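Local coordinates for conserved protein (PDB 2WNY), which is of unknown function but, as a DUF54-family protein encoded in the archaeal exosome superoperon, probably binds RNA, at residues 68-82 against 107-120. The protein carries 1 engineered substitution. Sequence-based numbering, arbitrary orientation.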
ATOM      1  N   PHE A  68       4.552   5.245  -8.094  1.00 26.97           N
ATOM      2  CA  PHE A  68       3.502   4.435  -7.507  1.00 27.19           C
ATOM      3  C   PHE A  68       2.131   4.744  -8.156  1.00 27.82           C
ATOM      4  O   PHE A  68       1.380   3.831  -8.512  1.00 26.98           O
ATOM      5  CB  PHE A  68       3.422   4.674  -6.015  1.00 25.93           C
ATOM      6  CG  PHE A  68       2.272   3.953  -5.362  1.00 28.95           C
ATOM      7  CD1 PHE A  68       2.432   2.658  -4.885  1.00 29.19           C
ATOM      8  CD2 PHE A  68       1.014   4.556  -5.278  1.00 24.96           C
ATOM      9  CE1 PHE A  68       1.355   1.972  -4.286  1.00 29.71           C
ATOM     10  CE2 PHE A  68      -0.070   3.892  -4.676  1.00 26.24           C
ATOM     11  CZ  PHE A  68       0.095   2.597  -4.195  1.00 28.65           C
ATOM     12  N   MET A  69       1.811   6.026  -8.282  1.00 27.39           N
ATOM     13  CA  MET A  69       0.528   6.433  -8.860  1.00 30.03           C
ATOM     14  C   MET A  69       0.406   5.977 -10.320  1.00 32.56           C
ATOM     15  O   MET A  69      -0.678   5.588 -10.767  1.00 34.33           O
ATOM     16  CB  MET A  69       0.302   7.939  -8.749  1.00 31.78           C
ATOM     17  CG  MET A  69      -0.119   8.423  -7.341  1.00 30.57           C
ATOM     18  SD  MET A  69      -1.504   7.496  -6.604  1.00 36.01           S
ATOM     19  CE  MET A  69      -2.788   7.951  -7.818  1.00 35.21           C
ATOM     20  N   GLU A  70       1.521   6.002 -11.041  1.00 33.24           N
ATOM     21  CA  GLU A  70       1.562   5.487 -12.411  1.00 37.25           C
ATOM     22  C   GLU A  70       1.125   4.008 -12.440  1.00 36.24           C
ATOM     23  O   GLU A  70       0.259   3.625 -13.215  1.00 35.40           O
ATOM     24  CB  GLU A  70       2.980   5.586 -12.960  1.00 37.91           C
ATOM     25  CG  GLU A  70       3.366   6.908 -13.561  1.00 49.64           C
ATOM     26  CD  GLU A  70       4.478   6.730 -14.587  1.00 70.03           C
ATOM     27  OE1 GLU A  70       5.451   5.990 -14.294  1.00 70.79           O
ATOM     28  OE2 GLU A  70       4.373   7.313 -15.689  1.00 79.93           O
ATOM     29  N   LYS A  71       1.721   3.185 -11.579  1.00 33.02           N
ATOM     30  CA  LYS A  71       1.400   1.759 -11.545  1.00 33.49           C
ATOM     31  C   LYS A  71       0.003   1.528 -10.951  1.00 32.65           C
ATOM     32  O   LYS A  71      -0.777   0.709 -11.455  1.00 32.74           O
ATOM     33  CB  LYS A  71       2.463   1.006 -10.741  1.00 33.05           C
ATOM     34  CG  LYS A  71       2.150  -0.459 -10.441  1.00 37.45           C
ATOM     35  CD  LYS A  71       2.292  -1.342 -11.660  1.00 39.21           C
ATOM     36  CE  LYS A  71       2.348  -2.808 -11.252  1.00 42.67           C
ATOM     37  NZ  LYS A  71       2.980  -3.604 -12.332  1.00 51.57           N
ATOM     38  N   PHE A  72      -0.310   2.266  -9.891  1.00 31.52           N
ATOM     39  CA  PHE A  72      -1.634   2.199  -9.266  1.00 32.59           C
ATOM     40  C   PHE A  72      -2.731   2.474 -10.297  1.00 33.26           C
ATOM     41  O   PHE A  72      -3.743   1.750 -10.367  1.00 31.91           O
ATOM     42  CB  PHE A  72      -1.694   3.188  -8.088  1.00 31.57           C
ATOM     43  CG  PHE A  72      -3.056   3.318  -7.449  1.00 33.27           C
ATOM     44  CD1 PHE A  72      -3.388   2.570  -6.329  1.00 31.34           C
ATOM     45  CD2 PHE A  72      -3.991   4.221  -7.948  1.00 38.81           C
ATOM     46  CE1 PHE A  72      -4.645   2.697  -5.722  1.00 31.17           C
ATOM     47  CE2 PHE A  72      -5.249   4.352  -7.352  1.00 42.19           C
ATOM     48  CZ  PHE A  72      -5.568   3.596  -6.236  1.00 37.75           C
ATOM     49  N   THR A  73      -2.520   3.513 -11.108  1.00 35.75           N
ATOM     50  CA  THR A  73      -3.462   3.862 -12.192  1.00 37.90           C
ATOM     51  C   THR A  73      -3.627   2.747 -13.238  1.00 42.23           C
ATOM     52  O   THR A  73      -4.752   2.465 -13.660  1.00 44.83           O
ATOM     53  CB  THR A  73      -3.089   5.209 -12.873  1.00 36.34           C
ATOM     54  OG1 THR A  73      -3.006   6.229 -11.875  1.00 33.83           O
ATOM     55  CG2 THR A  73      -4.134   5.626 -13.909  1.00 42.27           C
ATOM     56  N   GLU A  74      -2.526   2.123 -13.661  1.00 44.13           N
ATOM     57  CA  GLU A  74      -2.608   1.024 -14.644  1.00 48.42           C
ATOM     58  C   GLU A  74      -3.388  -0.153 -14.047  1.00 46.62           C
ATOM     59  O   GLU A  74      -4.278  -0.720 -14.684  1.00 48.08           O
ATOM     60  CB  GLU A  74      -1.218   0.531 -15.066  1.00 50.15           C
ATOM     61  CG  GLU A  74      -0.295   1.587 -15.640  1.00 57.46           C
ATOM     62  CD  GLU A  74       1.170   1.153 -15.654  1.00 71.48           C
ATOM     63  OE1 GLU A  74       1.511   0.089 -15.080  1.00 64.37           O
ATOM     64  OE2 GLU A  74       1.988   1.891 -16.248  1.00 80.48           O
ATOM     65  N   VAL A  75      -3.053  -0.495 -12.809  1.00 41.67           N
ATOM     66  CA  VAL A  75      -3.671  -1.627 -12.116  1.00 41.21           C
ATOM     67  C   VAL A  75      -5.183  -1.407 -11.931  1.00 42.00           C
ATOM     68  O   VAL A  75      -5.978  -2.276 -12.265  1.00 42.72           O
ATOM     69  CB  VAL A  75      -2.961  -1.908 -10.750  1.00 37.64           C
ATOM     70  CG1 VAL A  75      -3.726  -2.936  -9.911  1.00 35.57           C
ATOM     71  CG2 VAL A  75      -1.518  -2.379 -10.983  1.00 38.17           C
ATOM     72  N   PHE A  76      -5.568  -0.228 -11.442  1.00 40.24           N
ATOM     73  CA  PHE A  76      -6.930  -0.007 -10.948  1.00 41.95           C
ATOM     74  C   PHE A  76      -7.879   0.804 -11.843  1.00 47.58           C
ATOM     75  O   PHE A  76      -9.034   1.064 -11.459  1.00 50.83           O
ATOM     76  CB  PHE A  76      -6.873   0.534  -9.508  1.00 38.45           C
ATOM     77  CG  PHE A  76      -6.350  -0.467  -8.530  1.00 38.64           C
ATOM     78  CD1 PHE A  76      -7.023  -1.677  -8.343  1.00 43.92           C
ATOM     79  CD2 PHE A  76      -5.172  -0.227  -7.812  1.00 33.84           C
ATOM     80  CE1 PHE A  76      -6.554  -2.630  -7.454  1.00 35.41           C
ATOM     81  CE2 PHE A  76      -4.675  -1.175  -6.897  1.00 36.27           C
ATOM     82  CZ  PHE A  76      -5.363  -2.381  -6.716  1.00 45.31           C
ATOM     83  N   ARG A  77      -7.400   1.184 -13.033  1.00 48.49           N
ATOM     84  CA  ARG A  77      -8.230   1.784 -14.089  1.00 52.69           C
ATOM     85  C   ARG A  77      -9.479   0.916 -14.239  1.00 55.04           C
ATOM     86  O   ARG A  77      -9.359  -0.301 -14.410  1.00 55.33           O
ATOM     87  CB  ARG A  77      -7.428   1.826 -15.405  1.00 55.97           C
ATOM     88  CG  ARG A  77      -8.179   2.227 -16.701  1.00 64.10           C
ATOM     89  CD  ARG A  77      -8.413   3.728 -16.832  1.00 77.06           C
ATOM     90  NE  ARG A  77      -7.183   4.515 -16.709  1.00 83.85           N
ATOM     91  CZ  ARG A  77      -7.136   5.847 -16.650  1.00 86.98           C
ATOM     92  NH1 ARG A  77      -8.253   6.572 -16.714  1.00 91.15           N
ATOM     93  NH2 ARG A  77      -5.963   6.460 -16.533  1.00 77.59           N
ATOM     94  N   GLY A  78     -10.656   1.535 -14.113  1.00 55.79           N
ATOM     95  CA  GLY A  78     -11.946   0.846 -14.232  1.00 59.87           C
ATOM     96  C   GLY A  78     -12.263  -0.163 -13.138  1.00 57.79           C
ATOM     97  O   GLY A  78     -13.167  -0.978 -13.283  1.00 61.34           O
ATOM     98  N   ARG A  79     -11.521  -0.110 -12.038  1.00 52.65           N
ATOM     99  CA  ARG A  79     -11.739  -1.034 -10.943  1.00 51.61           C
ATOM    100  C   ARG A  79     -12.060  -0.263  -9.666  1.00 50.78           C
ATOM    101  O   ARG A  79     -11.703  -0.684  -8.552  1.00 47.28           O
ATOM    102  CB  ARG A  79     -10.502  -1.927 -10.764  1.00 47.87           C
ATOM    103  CG  ARG A  79     -10.334  -2.969 -11.855  1.00 52.79           C
ATOM    104  CD  ARG A  79      -9.027  -3.707 -11.736  1.00 51.47           C
ATOM    105  NE  ARG A  79      -8.977  -4.530 -10.525  1.00 53.08           N
ATOM    106  CZ  ARG A  79      -7.940  -5.280 -10.159  1.00 57.36           C
ATOM    107  NH1 ARG A  79      -6.841  -5.318 -10.899  1.00 55.63           N
ATOM    108  NH2 ARG A  79      -8.003  -5.998  -9.048  1.00 52.99           N
ATOM    109  N   MET A  80     -12.736   0.872  -9.818  1.00 53.28           N
ATOM    110  CA  MET A  80     -12.957   1.760  -8.674  1.00 54.99           C
ATOM    111  C   MET A  80     -13.866   1.099  -7.637  1.00 57.20           C
ATOM    112  O   MET A  80     -13.656   1.252  -6.433  1.00 57.16           O
ATOM    113  CB  MET A  80     -13.501   3.125  -9.120  1.00 57.03           C
ATOM    114  CG  MET A  80     -13.698   4.135  -7.987  1.00 57.75           C
ATOM    115  SD  MET A  80     -12.197   4.578  -7.071  1.00 53.60           S
ATOM    116  CE  MET A  80     -12.921   5.456  -5.688  1.00 50.80           C
ATOM    117  N   ASP A  81     -14.840   0.329  -8.111  1.00 61.58           N
ATOM    118  CA  ASP A  81     -15.784  -0.357  -7.234  1.00 64.98           C
ATOM    119  C   ASP A  81     -15.101  -1.341  -6.257  1.00 62.19           C
ATOM    120  O   ASP A  81     -15.681  -1.693  -5.231  1.00 63.90           O
ATOM    121  CB  ASP A  81     -16.859  -1.054  -8.065  1.00 70.64           C
ATOM    122  CG  ASP A  81     -16.315  -2.225  -8.863  1.00 72.51           C
ATOM    123  OD1 ASP A  81     -15.124  -2.211  -9.247  1.00 67.58           O
ATOM    124  OD2 ASP A  81     -17.093  -3.167  -9.103  1.00 78.91           O
ATOM    125  N   GLU A  82     -13.872  -1.755  -6.570  1.00 56.45           N
ATOM    126  CA  GLU A  82     -13.078  -2.602  -5.676  1.00 55.58           C
ATOM    127  C   GLU A  82     -12.367  -1.800  -4.580  1.00 52.73           C
ATOM    128  O   GLU A  82     -11.808  -2.378  -3.646  1.00 52.37           O
ATOM    129  CB  GLU A  82     -12.030  -3.398  -6.464  1.00 53.43           C
ATOM    130  CG  GLU A  82     -12.596  -4.495  -7.358  1.00 60.12           C
ATOM    131  CD  GLU A  82     -11.505  -5.254  -8.090  1.00 63.70           C
ATOM    132  OE1 GLU A  82     -10.651  -5.881  -7.416  1.00 62.01           O
ATOM    133  OE2 GLU A  82     -11.501  -5.220  -9.341  1.00 64.26           O
ATOM    134  N   TRP A 107      -0.093  -7.126  -8.532  1.00 32.24           N
ATOM    135  CA  TRP A 107      -0.806  -6.434  -7.469  1.00 31.77           C
ATOM    136  C   TRP A 107      -2.169  -7.075  -7.325  1.00 33.34           C
ATOM    137  O   TRP A 107      -3.038  -6.928  -8.192  1.00 34.61           O
ATOM    138  CB  TRP A 107      -0.966  -4.955  -7.798  1.00 32.98           C
ATOM    139  CG  TRP A 107       0.256  -4.116  -7.634  1.00 31.02           C
ATOM    140  CD1 TRP A 107       1.573  -4.516  -7.704  1.00 33.54           C
ATOM    141  CD2 TRP A 107       0.275  -2.697  -7.424  1.00 32.08           C
ATOM    142  NE1 TRP A 107       2.410  -3.418  -7.536  1.00 28.34           N
ATOM    143  CE2 TRP A 107       1.637  -2.296  -7.365  1.00 27.77           C
ATOM    144  CE3 TRP A 107      -0.729  -1.722  -7.279  1.00 30.24           C
ATOM    145  CZ2 TRP A 107       2.015  -0.968  -7.119  1.00 28.38           C
ATOM    146  CZ3 TRP A 107      -0.349  -0.399  -7.047  1.00 30.82           C
ATOM    147  CH2 TRP A 107       1.006  -0.034  -6.995  1.00 31.36           C
ATOM    148  N   GLU A 108      -2.362  -7.793  -6.227  1.00 33.47           N
ATOM    149  CA  GLU A 108      -3.631  -8.475  -6.000  1.00 36.12           C
ATOM    150  C   GLU A 108      -4.226  -7.947  -4.697  1.00 35.90           C
ATOM    151  O   GLU A 108      -3.707  -8.234  -3.623  1.00 35.47           O
ATOM    152  CB  GLU A 108      -3.414  -9.993  -5.954  1.00 36.28           C
ATOM    153  CG  GLU A 108      -4.692 -10.858  -5.778  1.00 41.95           C
ATOM    154  CD  GLU A 108      -5.658 -10.749  -6.953  1.00 58.09           C
ATOM    155  OE1 GLU A 108      -5.239 -11.021  -8.096  1.00 59.39           O
ATOM    156  OE2 GLU A 108      -6.837 -10.399  -6.723  1.00 58.81           O
ATOM    157  N   PRO A 109      -5.329  -7.182  -4.794  1.00 38.11           N
ATOM    158  CA  PRO A 109      -5.972  -6.678  -3.582  1.00 37.81           C
ATOM    159  C   PRO A 109      -6.547  -7.838  -2.774  1.00 39.04           C
ATOM    160  O   PRO A 109      -7.111  -8.783  -3.333  1.00 39.35           O
ATOM    161  CB  PRO A 109      -7.091  -5.772  -4.116  1.00 39.70           C
ATOM    162  CG  PRO A 109      -7.355  -6.257  -5.519  1.00 43.27           C
ATOM    163  CD  PRO A 109      -6.072  -6.844  -6.024  1.00 40.84           C
ATOM    164  N   VAL A 110      -6.357  -7.787  -1.464  1.00 38.71           N
ATOM    165  CA  VAL A 110      -6.937  -8.784  -0.573  1.00 42.21           C
ATOM    166  C   VAL A 110      -7.599  -8.081   0.603  1.00 44.87           C
ATOM    167  O   VAL A 110      -7.368  -6.886   0.834  1.00 43.23           O
ATOM    168  CB  VAL A 110      -5.886  -9.807  -0.065  1.00 42.38           C
ATOM    169  CG1 VAL A 110      -5.392 -10.715  -1.203  1.00 37.22           C
ATOM    170  CG2 VAL A 110      -4.727  -9.095   0.619  1.00 37.38           C
ATOM    171  N   ARG A 111      -8.409  -8.823   1.348  1.00 49.33           N
ATOM    172  CA  ARG A 111      -9.134  -8.259   2.479  1.00 55.62           C
ATOM    173  C   ARG A 111      -8.503  -8.651   3.814  1.00 56.48           C
ATOM    174  O   ARG A 111      -8.475  -7.861   4.763  1.00 57.96           O
ATOM    175  CB  ARG A 111     -10.608  -8.680   2.431  1.00 58.84           C
ATOM    176  CG  ARG A 111     -11.351  -8.153   1.215  1.00 65.67           C
ATOM    177  CD  ARG A 111     -11.566  -6.651   1.300  1.00 67.15           C
ATOM    178  NE  ARG A 111     -12.320  -6.135   0.161  1.00 69.65           N
ATOM    179  CZ  ARG A 111     -12.911  -4.943   0.126  1.00 73.54           C
ATOM    180  NH1 ARG A 111     -12.851  -4.125   1.171  1.00 71.48           N
ATOM    181  NH2 ARG A 111     -13.568  -4.566  -0.965  1.00 72.30           N
ATOM    182  N   HIS A 112      -8.018  -9.882   3.880  1.00 57.75           N
ATOM    183  CA  HIS A 112      -7.379 -10.395   5.075  1.00 59.44           C
ATOM    184  C   HIS A 112      -6.223 -11.282   4.633  1.00 57.59           C
ATOM    185  O   HIS A 112      -6.063 -11.582   3.439  1.00 56.87           O
ATOM    186  CB  HIS A 112      -8.361 -11.216   5.937  1.00 64.03           C
ATOM    187  CG  HIS A 112      -9.557 -10.449   6.426  1.00 69.85           C
ATOM    188  ND1 HIS A 112      -9.456  -9.300   7.184  1.00 75.60           N
ATOM    189  CD2 HIS A 112     -10.885 -10.689   6.286  1.00 79.76           C
ATOM    190  CE1 HIS A 112     -10.668  -8.856   7.474  1.00 80.61           C
ATOM    191  NE2 HIS A 112     -11.553  -9.682   6.942  1.00 82.99           N
ATOM    192  N   GLY A 113      -5.423 -11.702   5.606  1.00 56.85           N
ATOM    193  CA  GLY A 113      -4.313 -12.598   5.340  1.00 54.60           C
ATOM    194  C   GLY A 113      -2.991 -11.866   5.293  1.00 51.01           C
ATOM    195  O   GLY A 113      -2.899 -10.676   5.632  1.00 47.92           O
ATOM    196  N   ASP A 114      -1.963 -12.595   4.868  1.00 49.01           N
ATOM    197  CA  ASP A 114      -0.612 -12.060   4.822  1.00 43.77           C
ATOM    198  C   ASP A 114      -0.490 -11.096   3.665  1.00 40.92           C
ATOM    199  O   ASP A 114      -0.440 -11.490   2.462  1.00 39.43           O
ATOM    200  CB  ASP A 114       0.408 -13.186   4.708  1.00 45.31           C
ATOM    201  CG  ASP A 114       1.776 -12.788   5.227  1.00 43.81           C
ATOM    202  OD1 ASP A 114       1.903 -11.762   5.946  1.00 29.25           O
ATOM    203  OD2 ASP A 114       2.726 -13.530   4.917  1.00 48.57           O
ATOM    204  N   ALA A 115      -0.457  -9.818   4.022  1.00 34.43           N
ATOM    205  CA  ALA A 115      -0.493  -8.799   3.001  1.00 31.51           C
ATOM    206  C   ALA A 115       0.549  -7.711   3.184  1.00 28.58           C
ATOM    207  O   ALA A 115       1.151  -7.563   4.256  1.00 28.65           O
ATOM    208  CB  ALA A 115      -1.898  -8.187   2.916  1.00 33.03           C
ATOM    209  N   ILE A 116       0.757  -6.973   2.107  1.00 27.22           N
ATOM    210  CA  ILE A 116       1.458  -5.713   2.147  1.00 27.52           C
ATOM    211  C   ILE A 116       0.382  -4.656   2.413  1.00 28.18           C
ATOM    212  O   ILE A 116      -0.517  -4.468   1.592  1.00 27.21           O
ATOM    213  CB  ILE A 116       2.171  -5.446   0.815  1.00 28.38           C
ATOM    214  CG1 ILE A 116       3.090  -6.638   0.476  1.00 32.36           C
ATOM    215  CG2 ILE A 116       2.968  -4.124   0.894  1.00 31.30           C
ATOM    216  CD1 ILE A 116       4.022  -6.406  -0.689  1.00 27.88           C
ATOM    217  N   HIS A 117       0.440  -4.005   3.575  1.00 26.28           N
ATOM    218  CA  HIS A 117      -0.626  -3.070   3.932  1.00 28.70           C
ATOM    219  C   HIS A 117      -0.165  -1.676   3.527  1.00 28.45           C
ATOM    220  O   HIS A 117       0.889  -1.225   3.977  1.00 26.23           O
ATOM    221  CB  HIS A 117      -0.904  -3.065   5.441  1.00 29.41           C
ATOM    222  CG  HIS A 117      -1.447  -4.356   5.985  1.00 35.71           C
ATOM    223  ND1 HIS A 117      -0.713  -5.525   6.020  1.00 45.37           N
ATOM    224  CD2 HIS A 117      -2.633  -4.641   6.582  1.00 31.54           C
ATOM    225  CE1 HIS A 117      -1.439  -6.485   6.570  1.00 32.78           C
ATOM    226  NE2 HIS A 117      -2.606  -5.975   6.920  1.00 41.74           N
ATOM    227  N   LEU A 118      -0.952  -1.002   2.704  1.00 27.26           N
ATOM    228  CA  LEU A 118      -0.692   0.405   2.384  1.00 28.73           C
ATOM    229  C   LEU A 118      -1.760   1.319   2.982  1.00 29.64           C
ATOM    230  O   LEU A 118      -2.975   1.047   2.883  1.00 29.64           O
ATOM    231  CB  LEU A 118      -0.616   0.603   0.878  1.00 27.05           C
ATOM    232  CG  LEU A 118       0.226  -0.423   0.111  1.00 28.90           C
ATOM    233  CD1 LEU A 118      -0.010  -0.265  -1.378  1.00 32.86           C
ATOM    234  CD2 LEU A 118       1.693  -0.285   0.438  1.00 27.14           C
ATOM    235  N   LYS A 119      -1.306   2.365   3.656  1.00 26.59           N
ATOM    236  CA  LYS A 119      -2.199   3.437   4.079  1.00 29.01           C
ATOM    237  C   LYS A 119      -1.833   4.628   3.202  1.00 29.69           C
ATOM    238  O   LYS A 119      -0.787   5.267   3.390  1.00 31.80           O
ATOM    239  CB  LYS A 119      -2.027   3.752   5.563  1.00 29.36           C
ATOM    240  CG  LYS A 119      -2.918   4.891   6.064  1.00 35.42           C
ATOM    241  CD  LYS A 119      -2.770   5.130   7.563  1.00 41.64           C
ATOM    242  CE  LYS A 119      -1.665   6.138   7.894  1.00 57.96           C
ATOM    243  NZ  LYS A 119      -1.911   7.492   7.301  1.00 60.42           N
ATOM    244  N   ILE A 120      -2.673   4.895   2.218  1.00 30.91           N
ATOM    245  CA  ILE A 120      -2.390   5.931   1.231  1.00 29.38           C
ATOM    246  C   ILE A 120      -3.138   7.243   1.565  1.00 31.94           C
ATOM    247  O   ILE A 120      -4.376   7.306   1.484  1.00 31.38           O
ATOM    248  CB  ILE A 120      -2.760   5.465  -0.198  1.00 28.18           C
ATOM    249  CG1 ILE A 120      -2.053   4.155  -0.565  1.00 30.59           C
ATOM    250  CG2 ILE A 120      -2.389   6.575  -1.240  1.00 30.60           C
ATOM    251  CD1 ILE A 120      -2.664   3.436  -1.806  1.00 26.66           C
TER
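The indole of W107, in the loop before strand 109-110, lies along helix 62-76 against K71, V75 and F68. K71 CG sits over one face of the indole as a CH-pi contact, 3.7 Å from the centroid of the six-membered ring, and V75 CG2, on the same side of the ring plane, is 3.8 Å from W107 CE3. K71 reaches the indole with CG trans to the backbone N (chi1 171°), and a bend at chi2 carries CE on to 3.8 Å from W107 NE1. At the far end of the indole CH2 meets F68 CE1 at 3.4 Å, the two ring planes inclined at 35°, while F76 CE2 approaches the indole edge near its plane. Helix 62-76 packs on an antiparallel sheet, with F68 on I11 of strand 8-17 and F76 on L95 of strand 92-98; F68 also extends to strand 115-122, its CZ 3.7 Å from I120 CD1. With an alanine in place of W107, a gap would probably open beside F68, and K71 CG and V75 would probably lose the surface they lie on. Beyond the indole, P109 CG comes 3.6 Å from R79 NH2. That guanidinium is held by E82, which takes NE and NH2 side-on, one to each carboxylate oxygen, the NH2 to OE1 bond nearly straight at 176°; F76 CE1 covers one guanidinium face. Further out, W107 NE1 donates to the backbone O of N32, and R111 pairs with D85.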